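Local coordinates for protein paenibacillus xanthan lyase (Paenibacillus, PDB 6F2P) that cleaves the polysaccharide xanthan as a lyase, probably by the beta-elimination usual for polysaccharide lyase family 8, at residues T829-T841 with S872-V884. Sequence-based numbering, arbitrary orientation.
Sequences TNSGIYQLSINGT and SYLFRLKTTGKNV
S837 and R876 form one of the hydrogen-bonded pairs that zip strands 832-838 and 871-882 into antiparallel neighbours, part of one layer of a beta-sandwich packed against strands 857-867 and 891-900. Both its bonds, S837 N to R876 O and R876 N to S837 O, measure 2.9 Å, and Q835 with K878 repeats the pattern. Beyond the last pair, where a type I' turn starts at I838, N839 grips L874 twice: its N donates to L874 O, and its OD1 takes L874 N at 3.0 Å, almost along its own C=O. Asparagine suits the positive phi there and prolongs the ladder. At the opposite end I833 O accepts T880 N (2.8 Å) and, from above the carbonyl plane, OG1, the second donor that threonine supplies.

The face bearing Y834, L836, I838, F875 and L877 is largely apolar and turns to the other layer, where L836 reaches M862. The reverse face is more polar, with R876 salt-bridged to E808. At the tyrosine end the backbone CA of T879 makes a CH-pi contact over the Y834 ring, while its OG1 is held by N800. I838's branched aliphatic chain suits the flat F875 ring: CG1, anti to the carbonyl carbon (chi1 -64°), stands 4.2 Å from its centroid, 7° off the normal.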
# COMPACT_ATOMS: atom_id res chain seq x y z
N THR A 829 -32.25 20.35 21.50
CA THR A 829 -32.19 20.84 22.87
C THR A 829 -30.78 20.65 23.43
O THR A 829 -30.43 21.21 24.48
CB THR A 829 -33.24 20.16 23.77
OG1 THR A 829 -33.18 18.74 23.60
CG2 THR A 829 -34.64 20.64 23.40
N ASN A 830 -29.98 19.86 22.72
CA ASN A 830 -28.57 19.66 23.03
C ASN A 830 -27.72 20.27 21.93
O ASN A 830 -27.35 19.59 20.97
CB ASN A 830 -28.27 18.16 23.13
CG ASN A 830 -26.95 17.87 23.81
OD1 ASN A 830 -26.03 18.70 23.80
ND2 ASN A 830 -26.84 16.68 24.40
N SER A 831 -27.42 21.56 22.06
CA SER A 831 -26.62 22.30 21.08
C SER A 831 -25.55 23.14 21.77
O SER A 831 -25.87 24.07 22.51
CB SER A 831 -27.51 23.22 20.24
OG SER A 831 -28.47 22.49 19.50
N GLY A 832 -24.28 22.82 21.52
CA GLY A 832 -23.18 23.55 22.12
C GLY A 832 -22.85 24.84 21.39
O GLY A 832 -23.66 25.37 20.62
N ILE A 833 -21.65 25.35 21.65
CA ILE A 833 -21.13 26.53 20.96
C ILE A 833 -19.90 26.12 20.15
O ILE A 833 -18.94 25.59 20.70
CB ILE A 833 -20.68 27.63 21.95
CG1 ILE A 833 -21.86 28.09 22.81
CG2 ILE A 833 -20.06 28.79 21.20
CD1 ILE A 833 -21.49 29.15 23.80
N TYR A 834 -19.94 26.36 18.85
CA TYR A 834 -18.89 25.87 17.96
C TYR A 834 -18.04 26.97 17.32
O TYR A 834 -18.51 28.08 17.08
CB TYR A 834 -19.48 24.93 16.92
CG TYR A 834 -19.82 23.58 17.50
CD1 TYR A 834 -21.03 23.36 18.16
CD2 TYR A 834 -18.92 22.52 17.42
CE1 TYR A 834 -21.33 22.12 18.71
CE2 TYR A 834 -19.22 21.28 17.97
CZ TYR A 834 -20.42 21.09 18.61
OH TYR A 834 -20.70 19.86 19.15
N GLN A 835 -16.78 26.63 17.07
CA GLN A 835 -15.85 27.51 16.35
C GLN A 835 -15.37 26.80 15.09
O GLN A 835 -14.80 25.72 15.17
CB GLN A 835 -14.64 27.86 17.22
CG GLN A 835 -13.51 28.55 16.46
CD GLN A 835 -13.79 30.02 16.23
OE1 GLN A 835 -14.11 30.75 17.17
NE2 GLN A 835 -13.71 30.46 14.96
N LEU A 836 -15.60 27.41 13.94
CA LEU A 836 -15.14 26.85 12.68
C LEU A 836 -13.70 27.26 12.38
O LEU A 836 -13.31 28.41 12.57
CB LEU A 836 -16.03 27.30 11.53
CG LEU A 836 -15.54 26.95 10.12
CD1 LEU A 836 -15.73 25.46 9.84
CD2 LEU A 836 -16.25 27.79 9.09
N SER A 837 -12.90 26.29 11.93
CA SER A 837 -11.57 26.59 11.42
C SER A 837 -11.42 25.91 10.07
O SER A 837 -12.06 24.89 9.81
CB SER A 837 -10.48 26.12 12.39
OG SER A 837 -10.46 24.70 12.53
N ILE A 838 -10.60 26.48 9.20
CA ILE A 838 -10.30 25.86 7.93
C ILE A 838 -8.79 25.79 7.81
O ILE A 838 -8.11 26.80 7.96
CB ILE A 838 -10.86 26.66 6.74
CG1 ILE A 838 -12.39 26.70 6.80
CG2 ILE A 838 -10.41 26.06 5.42
CD1 ILE A 838 -13.02 27.66 5.82
N ASN A 839 -8.28 24.59 7.57
CA ASN A 839 -6.84 24.38 7.42
C ASN A 839 -6.00 24.94 8.57
O ASN A 839 -4.86 25.36 8.37
CB ASN A 839 -6.36 24.96 6.08
CG ASN A 839 -6.68 24.05 4.92
OD1 ASN A 839 -7.60 23.22 4.98
ND2 ASN A 839 -5.90 24.17 3.85
N GLY A 840 -6.57 24.94 9.78
CA GLY A 840 -5.85 25.39 10.96
C GLY A 840 -6.07 26.85 11.33
O GLY A 840 -5.56 27.33 12.34
N THR A 841 -6.82 27.55 10.49
CA THR A 841 -7.13 28.96 10.70
C THR A 841 -8.59 29.09 11.13
O THR A 841 -9.48 28.66 10.40
CB THR A 841 -6.95 29.76 9.39
OG1 THR A 841 -5.62 29.60 8.90
CG2 THR A 841 -7.27 31.24 9.60
N SER A 872 -9.09 20.08 -1.91
CA SER A 872 -9.70 19.73 -0.64
C SER A 872 -9.29 20.70 0.47
O SER A 872 -8.16 21.20 0.49
CB SER A 872 -9.34 18.29 -0.26
OG SER A 872 -9.86 17.37 -1.21
N TYR A 873 -10.24 20.99 1.36
CA TYR A 873 -9.97 21.82 2.52
C TYR A 873 -10.58 21.18 3.76
O TYR A 873 -11.64 20.55 3.69
CB TYR A 873 -10.54 23.23 2.32
CG TYR A 873 -9.77 24.06 1.31
CD1 TYR A 873 -9.98 23.90 -0.05
CD2 TYR A 873 -8.83 25.00 1.73
CE1 TYR A 873 -9.28 24.64 -0.97
CE2 TYR A 873 -8.13 25.75 0.81
CZ TYR A 873 -8.36 25.57 -0.54
OH TYR A 873 -7.65 26.32 -1.46
N LEU A 874 -9.91 21.32 4.90
CA LEU A 874 -10.42 20.73 6.12
C LEU A 874 -11.24 21.74 6.93
O LEU A 874 -10.71 22.73 7.44
CB LEU A 874 -9.27 20.18 6.96
CG LEU A 874 -8.29 19.24 6.25
CD1 LEU A 874 -7.05 19.04 7.12
CD2 LEU A 874 -8.96 17.91 5.91
N PHE A 875 -12.54 21.48 7.02
CA PHE A 875 -13.45 22.30 7.80
C PHE A 875 -13.64 21.64 9.16
O PHE A 875 -14.25 20.57 9.26
CB PHE A 875 -14.82 22.39 7.11
CG PHE A 875 -14.84 23.28 5.89
CD1 PHE A 875 -14.03 23.03 4.81
CD2 PHE A 875 -15.74 24.33 5.82
CE1 PHE A 875 -14.08 23.84 3.68
CE2 PHE A 875 -15.80 25.14 4.71
CZ PHE A 875 -14.97 24.90 3.64
N ARG A 876 -13.12 22.27 10.21
CA ARG A 876 -13.23 21.72 11.56
C ARG A 876 -14.20 22.53 12.42
O ARG A 876 -14.13 23.76 12.48
CB ARG A 876 -11.85 21.68 12.23
CG ARG A 876 -11.91 21.41 13.72
CD ARG A 876 -10.52 21.35 14.33
NE ARG A 876 -9.66 20.39 13.64
CZ ARG A 876 -8.58 19.83 14.18
NH1 ARG A 876 -8.23 20.12 15.42
NH2 ARG A 876 -7.86 18.97 13.47
N LEU A 877 -15.10 21.82 13.09
CA LEU A 877 -16.02 22.45 14.04
C LEU A 877 -15.70 22.01 15.47
O LEU A 877 -15.86 20.83 15.82
CB LEU A 877 -17.47 22.14 13.68
CG LEU A 877 -18.11 22.87 12.50
CD1 LEU A 877 -19.47 22.28 12.21
CD2 LEU A 877 -18.24 24.37 12.76
N LYS A 878 -15.24 22.96 16.27
CA LYS A 878 -14.74 22.68 17.60
C LYS A 878 -15.68 23.19 18.69
O LYS A 878 -16.06 24.36 18.69
CB LYS A 878 -13.36 23.32 17.79
CG LYS A 878 -12.76 23.10 19.17
CD LYS A 878 -11.44 23.85 19.34
CE LYS A 878 -11.64 25.36 19.30
NZ LYS A 878 -10.37 26.09 19.55
N THR A 879 -16.04 22.30 19.61
CA THR A 879 -16.83 22.69 20.77
C THR A 879 -16.02 23.65 21.64
O THR A 879 -14.89 23.34 22.04
CB THR A 879 -17.23 21.46 21.60
OG1 THR A 879 -17.99 20.56 20.79
CG2 THR A 879 -18.06 21.87 22.80
N THR A 880 -16.58 24.82 21.93
CA THR A 880 -15.87 25.83 22.72
C THR A 880 -16.62 26.16 24.00
O THR A 880 -16.10 26.88 24.85
CB THR A 880 -15.64 27.14 21.93
OG1 THR A 880 -16.89 27.65 21.46
CG2 THR A 880 -14.72 26.91 20.75
N GLY A 881 -17.82 25.61 24.14
CA GLY A 881 -18.64 25.88 25.31
C GLY A 881 -20.09 25.48 25.10
O GLY A 881 -20.39 24.67 24.22
N LYS A 882 -20.99 26.03 25.91
CA LYS A 882 -22.41 25.68 25.80
C LYS A 882 -23.33 26.71 26.45
O LYS A 882 -22.99 27.33 27.45
CB LYS A 882 -22.70 24.28 26.36
CG LYS A 882 -22.57 24.16 27.88
CD LYS A 882 -22.88 22.73 28.38
CE LYS A 882 -24.38 22.44 28.41
NZ LYS A 882 -25.15 23.36 29.30
N ASN A 883 -24.50 26.88 25.85
CA ASN A 883 -25.54 27.69 26.46
C ASN A 883 -26.05 27.00 27.72
O ASN A 883 -26.21 25.77 27.74
CB ASN A 883 -26.68 27.92 25.47
CG ASN A 883 -27.64 29.00 25.93
OD1 ASN A 883 -28.50 28.75 26.77
ND2 ASN A 883 -27.49 30.19 25.37
N VAL A 884 -26.31 27.78 28.76
CA VAL A 884 -26.77 27.24 30.03
C VAL A 884 -28.05 26.42 29.90
O VAL A 884 -28.33 25.54 30.72
CB VAL A 884 -27.00 28.36 31.05
CG1 VAL A 884 -27.01 27.79 32.47
CG2 VAL A 884 -25.93 29.43 30.90
O HOH W 1 -24.77 26.20 23.28